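Local coordinates for enoyl-CoA hydratase (Thermus thermophilus, PDB 1WZ8), which probably catalyses the reversible addition of water to the double bond of enoyl-CoA thioesters, as a hexameric member of the crotonase family, at residues Arg88-Ala93 / Leu238-Phe243; Pro100-Arg105 / Trp224-Leu229. All coordinates share one frame; numbering follows the deposited sequence.

Contact 1 (Arg88-Ala93 / Leu238-Phe243); sequences RVFWEA and LEFLGF
Phe240 holds its CG opposite its own carbonyl carbon (chi1 -79°), which sends the benzyl group out from helix 229-241 toward helix 83-102, while Phe90 carries its CG opposite its backbone N (chi1 175°), laying its ring beside the incoming one. The two rings form a T-shaped pair: the edge of Phe90 faces one side of Phe240, with centroids 5.6 Å apart and planes at 83°. Phe90 CD1 is the atom over that face, 4.1 Å above the plane and displaced toward the rim. The far end of the Phe240 ring presses on the helix backbone itself, CE2 lying 3.3 Å from Phe90 CA and 3.7 Å from Phe90 CB. Phenylalanine suits this place because a long, flat, wholly apolar group can bridge backbones whose nearest CA atoms, those of Phe90 and Phe240, are 7.4 Å apart. In this crotonase-family chain the pair joins helix 83-102 to helix 229-241, two residues 150 apart in the chain. The Val89 and Phe240 side chains cross at about a right angle, CG1 of Val89 4.0 Å from Phe240 CZ; branching at CB supplies a compact methyl close to the helix. Ala93, one turn on, sets its small CB 4.4 Å from Phe240 CZ, its single methyl meeting the ring end without a longer side chain. A leucine in place of Phe240 would probably open a gap against the Phe90 backbone and leave the edge of Phe90 without an aromatic face to meet. Met79 of helix 73-81 touches both Val89 and Phe240, and Leu236 of helix 229-241 touches Phe90 and Ala93. Leu238 and Leu241 of a second subunit pack on Phe90 and Phe240 respectively.

Contact 2 (Pro100-Arg105 / Trp224-Leu229); sequences PLNFPR and WYRSFL
Leu101 and Tyr225 make the apolar half of this contact, where the end of helix 83-102 meets the end of helix 211-226. Their side chains cross at about a right angle. Both leucine methyls reach the ring atom CD2 of Tyr225, Leu101 CD2 at 3.9 Å and Leu101 CD1 at 4.0 Å, and CD1 also touches Tyr225 CB. Leucine fits here because both tips of its forked end reach the same ring carbon, and the tyrosine ring offers a broad hydrocarbon surface. This side is buried: Leu154 of helix 152-155 packs on Leu101, Leu155 on Tyr225, and Lys166 and Met162 of a neighbouring subunit close over Leu101 and Tyr225 respectively.

The other half looks outward and is polar. Asn102 is exposed, Arg226 partly so, and they meet through one oxygen. Arg226 starts with CG opposite its carbonyl carbon and then runs extended from CG to NE, carrying the guanidinium across to the end of the other helix. Side-on, NE and NH2 both donate to Asn102 OD1, each at 2.9 Å, with N-H...O angles of 148° and 144°. The oxygen lies at the guanidinium edge, in its plane, and both nitrogens lie in the carbonyl plane; the two flat groups are thus nearly coplanar, 9° apart. The remaining terminal nitrogen, NH1, bonds to the carbonyl oxygen of His219, about two helical turns before Arg226.

Two bonds to Asn102 OD1 and a third from NH1 to His219 O probably leave the guanidinium little freedom to turn, and the positive charge probably polarises the amide carbonyl. Because asparagine is neutral, the link is a charge-assisted hydrogen-bonded pair and not a salt bridge, joining two helix ends at the protein surface.

Overall arrangement
Helix 83-102 is common to both contacts: contact 1 lies mostly in its first half and contact 2 at its C-terminal end, so their centres stand 20 Å apart and their nearest atoms about 8 Å, without touching. The partner segments lie on successive helices, 211-226 and 229-241. Along the chain the order is 88-93, 100-105, 224-229, 238-243, with contact 2 falling wholly between the two halves of contact 1. One long helix, just ahead of strand 107-111 of the six-stranded sheet, is therefore tied at two levels to the C-terminal helical region. Residues of other subunits pack at both places, so these intrachain joints also border interfaces of the hexamer.

Contact 1 (Arg88-Ala93 / Leu238-Phe243)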
loop_
_atom_site.group_PDB
_atom_site.type_symbol
_atom_site.label_atom_id
_atom_site.label_comp_id
_atom_site.label_asym_id
_atom_site.label_seq_id
_atom_site.Cartn_x
_atom_site.Cartn_y
_atom_site.Cartn_z
ATOM N N ARG A 88 4.938 8.887 26.797
ATOM C CA ARG A 88 4.000 7.943 27.346
ATOM C C ARG A 88 2.623 8.251 26.801
ATOM O O ARG A 88 1.860 7.369 26.431
ATOM C CB ARG A 88 4.007 8.093 28.867
ATOM C CG ARG A 88 2.843 7.357 29.530
ATOM C CD ARG A 88 2.483 7.960 30.893
ATOM N NE ARG A 88 1.442 8.983 30.746
ATOM C CZ ARG A 88 1.622 10.144 31.400
ATOM N NH1 ARG A 88 2.705 10.335 32.131
ATOM N NH2 ARG A 88 0.696 11.103 31.308
ATOM N N VAL A 89 2.295 9.533 26.681
ATOM C CA VAL A 89 1.021 9.947 26.100
ATOM C C VAL A 89 0.984 9.635 24.603
ATOM O O VAL A 89 -0.085 9.383 24.045
ATOM C CB VAL A 89 0.769 11.455 26.343
ATOM C CG1 VAL A 89 -0.516 11.902 25.648
ATOM C CG2 VAL A 89 0.656 11.714 27.833
ATOM N N PHE A 90 2.150 9.638 23.957
ATOM C CA PHE A 90 2.215 9.322 22.531
ATOM C C PHE A 90 1.583 7.955 22.296
ATOM O O PHE A 90 0.689 7.802 21.461
ATOM C CB PHE A 90 3.668 9.293 22.049
ATOM C CG PHE A 90 3.821 8.853 20.618
ATOM C CD1 PHE A 90 3.632 9.751 19.573
ATOM C CD2 PHE A 90 4.132 7.532 20.319
ATOM C CE1 PHE A 90 3.750 9.338 18.243
ATOM C CE2 PHE A 90 4.250 7.107 19.000
ATOM C CZ PHE A 90 4.058 8.014 17.958
ATOM N N TRP A 91 2.046 6.956 23.039
ATOM C CA TRP A 91 1.506 5.615 22.891
ATOM C C TRP A 91 0.061 5.499 23.369
ATOM O O TRP A 91 -0.700 4.681 22.854
ATOM C CB TRP A 91 2.419 4.613 23.595
ATOM C CG TRP A 91 3.757 4.555 22.924
ATOM C CD1 TRP A 91 4.945 5.040 23.403
ATOM C CD2 TRP A 91 4.030 4.053 21.611
ATOM N NE1 TRP A 91 5.937 4.871 22.466
ATOM C CE2 TRP A 91 5.403 4.267 21.356
ATOM C CE3 TRP A 91 3.245 3.443 20.621
ATOM C CZ2 TRP A 91 6.011 3.890 20.155
ATOM C CZ3 TRP A 91 3.851 3.069 19.423
ATOM C CH2 TRP A 91 5.222 3.296 19.204
ATOM N N GLU A 92 -0.326 6.322 24.339
ATOM C CA GLU A 92 -1.706 6.314 24.827
ATOM C C GLU A 92 -2.638 6.830 23.730
ATOM O O GLU A 92 -3.710 6.262 23.484
ATOM C CB GLU A 92 -1.845 7.211 26.058
ATOM C CG GLU A 92 -1.295 6.607 27.335
ATOM C CD GLU A 92 -1.340 7.582 28.494
ATOM O OE1 GLU A 92 -2.134 8.543 28.431
ATOM O OE2 GLU A 92 -0.591 7.379 29.472
ATOM N N ALA A 93 -2.223 7.912 23.077
ATOM C CA ALA A 93 -3.015 8.520 22.006
ATOM C C ALA A 93 -3.188 7.514 20.878
ATOM O O ALA A 93 -4.263 7.381 20.298
ATOM C CB ALA A 93 -2.312 9.771 21.485
ATOM N N LEU A 238 4.421 14.134 14.393
ATOM C CA LEU A 238 4.626 15.532 14.018
ATOM C C LEU A 238 3.922 16.439 15.019
ATOM O O LEU A 238 4.437 17.495 15.376
ATOM C CB LEU A 238 4.100 15.811 12.603
ATOM C CG LEU A 238 4.953 15.224 11.473
ATOM C CD1 LEU A 238 4.256 15.434 10.140
ATOM C CD2 LEU A 238 6.335 15.880 11.472
ATOM N N GLU A 239 2.745 16.025 15.477
ATOM C CA GLU A 239 2.011 16.815 16.461
ATOM C C GLU A 239 2.827 16.932 17.740
ATOM O O GLU A 239 2.976 18.019 18.301
ATOM C CB GLU A 239 0.673 16.159 16.810
ATOM C CG GLU A 239 -0.120 16.959 17.836
ATOM C CD GLU A 239 -1.268 16.183 18.449
ATOM O OE1 GLU A 239 -1.823 15.292 17.778
ATOM O OE2 GLU A 239 -1.631 16.481 19.607
ATOM N N PHE A 240 3.356 15.808 18.206
ATOM C CA PHE A 240 4.136 15.818 19.437
ATOM C C PHE A 240 5.453 16.577 19.287
ATOM O O PHE A 240 5.984 17.112 20.267
ATOM C CB PHE A 240 4.345 14.383 19.934
ATOM C CG PHE A 240 3.136 13.808 20.639
ATOM C CD1 PHE A 240 1.859 13.972 20.105
ATOM C CD2 PHE A 240 3.271 13.138 21.850
ATOM C CE1 PHE A 240 0.732 13.482 20.772
ATOM C CE2 PHE A 240 2.150 12.642 22.527
ATOM C CZ PHE A 240 0.877 12.815 21.985
ATOM N N LEU A 241 5.986 16.643 18.073
ATOM C CA LEU A 241 7.213 17.402 17.877
ATOM C C LEU A 241 6.868 18.876 18.081
ATOM O O LEU A 241 7.714 19.680 18.468
ATOM C CB LEU A 241 7.771 17.185 16.473
ATOM C CG LEU A 241 8.673 15.960 16.326
ATOM C CD1 LEU A 241 8.902 15.654 14.848
ATOM C CD2 LEU A 241 10.000 16.228 17.043
ATOM N N GLY A 242 5.607 19.217 17.833
ATOM C CA GLY A 242 5.169 20.592 17.987
ATOM C C GLY A 242 5.005 21.039 19.431
ATOM O O GLY A 242 4.851 22.233 19.699
ATOM N N PHE A 243 5.039 20.096 20.368
ATOM C CA PHE A 243 4.880 20.449 21.776
ATOM C C PHE A 243 6.033 21.270 22.340
ATOM O O PHE A 243 5.900 21.893 23.394
ATOM C CB PHE A 243 4.649 19.191 22.620
ATOM C CG PHE A 243 3.195 18.848 22.791
ATOM C CD1 PHE A 243 2.403 18.544 21.686
ATOM C CD2 PHE A 243 2.603 18.881 24.052
ATOM C CE1 PHE A 243 1.045 18.284 21.829
ATOM C CE2 PHE A 243 1.241 18.621 24.207
ATOM C CZ PHE A 243 0.462 18.323 23.093
#

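Contact 2 (Pro100-Arg105 / Trp224-Leu229)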
loop_
_atom_site.group_PDB
_atom_site.type_symbol
_atom_site.label_atom_id
_atom_site.label_comp_id
_atom_site.label_asym_id
_atom_site.label_seq_id
_atom_site.Cartn_x
_atom_site.Cartn_y
_atom_site.Cartn_z
ATOM N N PRO A 100 -10.155 0.719 20.228
ATOM C CA PRO A 100 -11.500 0.416 19.740
ATOM C C PRO A 100 -11.454 -0.327 18.398
ATOM O O PRO A 100 -12.210 -1.276 18.177
ATOM C CB PRO A 100 -12.135 1.796 19.611
ATOM C CG PRO A 100 -11.431 2.594 20.668
ATOM C CD PRO A 100 -10.005 2.161 20.500
ATOM N N LEU A 101 -10.558 0.103 17.513
ATOM C CA LEU A 101 -10.439 -0.520 16.196
ATOM C C LEU A 101 -10.059 -1.985 16.262
ATOM O O LEU A 101 -10.557 -2.794 15.479
ATOM C CB LEU A 101 -9.410 0.209 15.325
ATOM C CG LEU A 101 -9.759 1.569 14.717
ATOM C CD1 LEU A 101 -8.695 1.924 13.682
ATOM C CD2 LEU A 101 -11.128 1.522 14.055
ATOM N N ASN A 102 -9.172 -2.330 17.189
ATOM C CA ASN A 102 -8.746 -3.715 17.309
ATOM C C ASN A 102 -9.536 -4.546 18.316
ATOM O O ASN A 102 -9.278 -5.740 18.472
ATOM C CB ASN A 102 -7.244 -3.781 17.599
ATOM C CG ASN A 102 -6.408 -3.369 16.396
ATOM O OD1 ASN A 102 -6.684 -3.779 15.270
ATOM N ND2 ASN A 102 -5.384 -2.558 16.629
ATOM N N PHE A 103 -10.493 -3.924 18.999
ATOM C CA PHE A 103 -11.322 -4.664 19.940
ATOM C C PHE A 103 -12.205 -5.535 19.049
ATOM O O PHE A 103 -12.707 -5.067 18.036
ATOM C CB PHE A 103 -12.184 -3.716 20.769
ATOM C CG PHE A 103 -12.937 -4.403 21.865
ATOM C CD1 PHE A 103 -12.251 -5.023 22.905
ATOM C CD2 PHE A 103 -14.324 -4.474 21.837
ATOM C CE1 PHE A 103 -12.938 -5.710 23.904
ATOM C CE2 PHE A 103 -15.023 -5.159 22.834
ATOM C CZ PHE A 103 -14.329 -5.779 23.866
ATOM N N PRO A 104 -12.407 -6.814 19.412
ATOM C CA PRO A 104 -13.237 -7.696 18.580
ATOM C C PRO A 104 -14.729 -7.403 18.438
ATOM O O PRO A 104 -15.324 -7.722 17.404
ATOM C CB PRO A 104 -12.976 -9.078 19.175
ATOM C CG PRO A 104 -12.707 -8.770 20.621
ATOM C CD PRO A 104 -11.817 -7.557 20.540
ATOM N N ARG A 105 -15.337 -6.809 19.459
ATOM C CA ARG A 105 -16.767 -6.516 19.409
ATOM C C ARG A 105 -17.067 -5.106 18.906
ATOM O O ARG A 105 -16.239 -4.200 19.020
ATOM C CB ARG A 105 -17.394 -6.691 20.799
ATOM C CG ARG A 105 -16.919 -7.920 21.544
ATOM C CD ARG A 105 -17.081 -9.168 20.698
ATOM N NE ARG A 105 -16.295 -10.278 21.225
ATOM C CZ ARG A 105 -16.065 -11.405 20.560
ATOM N NH1 ARG A 105 -16.567 -11.569 19.342
ATOM N NH2 ARG A 105 -15.321 -12.358 21.105
ATOM N N TRP A 224 -8.778 -1.423 6.332
ATOM C CA TRP A 224 -8.673 -0.240 5.489
ATOM C C TRP A 224 -7.935 0.829 6.281
ATOM O O TRP A 224 -7.089 1.539 5.746
ATOM C CB TRP A 224 -10.047 0.285 5.070
ATOM C CG TRP A 224 -10.628 -0.443 3.899
ATOM C CD1 TRP A 224 -11.261 -1.653 3.915
ATOM C CD2 TRP A 224 -10.598 -0.023 2.530
ATOM N NE1 TRP A 224 -11.628 -2.012 2.643
ATOM C CE2 TRP A 224 -11.233 -1.032 1.772
ATOM C CE3 TRP A 224 -10.096 1.106 1.870
ATOM C CZ2 TRP A 224 -11.381 -0.945 0.384
ATOM C CZ3 TRP A 224 -10.244 1.194 0.482
ATOM C CH2 TRP A 224 -10.883 0.171 -0.242
ATOM N N TYR A 225 -8.256 0.941 7.565
ATOM C CA TYR A 225 -7.586 1.916 8.411
ATOM C C TYR A 225 -6.159 1.459 8.720
ATOM O O TYR A 225 -5.227 2.254 8.680
ATOM C CB TYR A 225 -8.337 2.101 9.732
ATOM C CG TYR A 225 -9.639 2.863 9.635
ATOM C CD1 TYR A 225 -9.713 4.075 8.950
ATOM C CD2 TYR A 225 -10.787 2.402 10.288
ATOM C CE1 TYR A 225 -10.892 4.816 8.922
ATOM C CE2 TYR A 225 -11.969 3.134 10.267
ATOM C CZ TYR A 225 -12.013 4.339 9.587
ATOM O OH TYR A 225 -13.166 5.084 9.597
ATOM N N ARG A 226 -5.997 0.177 9.022
ATOM C CA ARG A 226 -4.688 -0.357 9.362
ATOM C C ARG A 226 -3.653 -0.133 8.266
ATOM O O ARG A 226 -2.475 0.057 8.558
ATOM C CB ARG A 226 -4.782 -1.849 9.695
ATOM C CG ARG A 226 -5.680 -2.159 10.891
ATOM C CD ARG A 226 -5.506 -3.602 11.366
ATOM N NE ARG A 226 -6.460 -3.948 12.418
ATOM C CZ ARG A 226 -7.606 -4.587 12.207
ATOM N NH1 ARG A 226 -7.944 -4.963 10.980
ATOM N NH2 ARG A 226 -8.423 -4.840 13.223
ATOM N N SER A 227 -4.090 -0.144 7.009
ATOM C CA SER A 227 -3.174 0.069 5.894
ATOM C C SER A 227 -2.568 1.476 5.904
ATOM O O SER A 227 -1.569 1.731 5.238
ATOM C CB SER A 227 -3.900 -0.166 4.563
ATOM O OG SER A 227 -4.263 -1.525 4.408
ATOM N N PHE A 228 -3.175 2.381 6.670
ATOM C CA PHE A 228 -2.707 3.761 6.751
ATOM C C PHE A 228 -2.209 4.128 8.143
ATOM O O PHE A 228 -2.175 5.301 8.509
ATOM C CB PHE A 228 -3.829 4.713 6.335
ATOM C CG PHE A 228 -4.192 4.610 4.878
ATOM C CD1 PHE A 228 -3.511 5.364 3.928
ATOM C CD2 PHE A 228 -5.178 3.721 4.452
ATOM C CE1 PHE A 228 -3.806 5.246 2.576
ATOM C CE2 PHE A 228 -5.483 3.594 3.092
ATOM C CZ PHE A 228 -4.793 4.354 2.153
ATOM N N LEU A 229 -1.816 3.123 8.913
ATOM C CA LEU A 229 -1.317 3.368 10.256
ATOM C C LEU A 229 -0.062 4.239 10.230
ATOM O O LEU A 229 0.089 5.139 11.063
ATOM C CB LEU A 229 -1.029 2.051 10.974
ATOM C CG LEU A 229 -1.717 1.934 12.333
ATOM C CD1 LEU A 229 -1.244 3.066 13.236
ATOM C CD2 LEU A 229 -3.226 1.984 12.163
#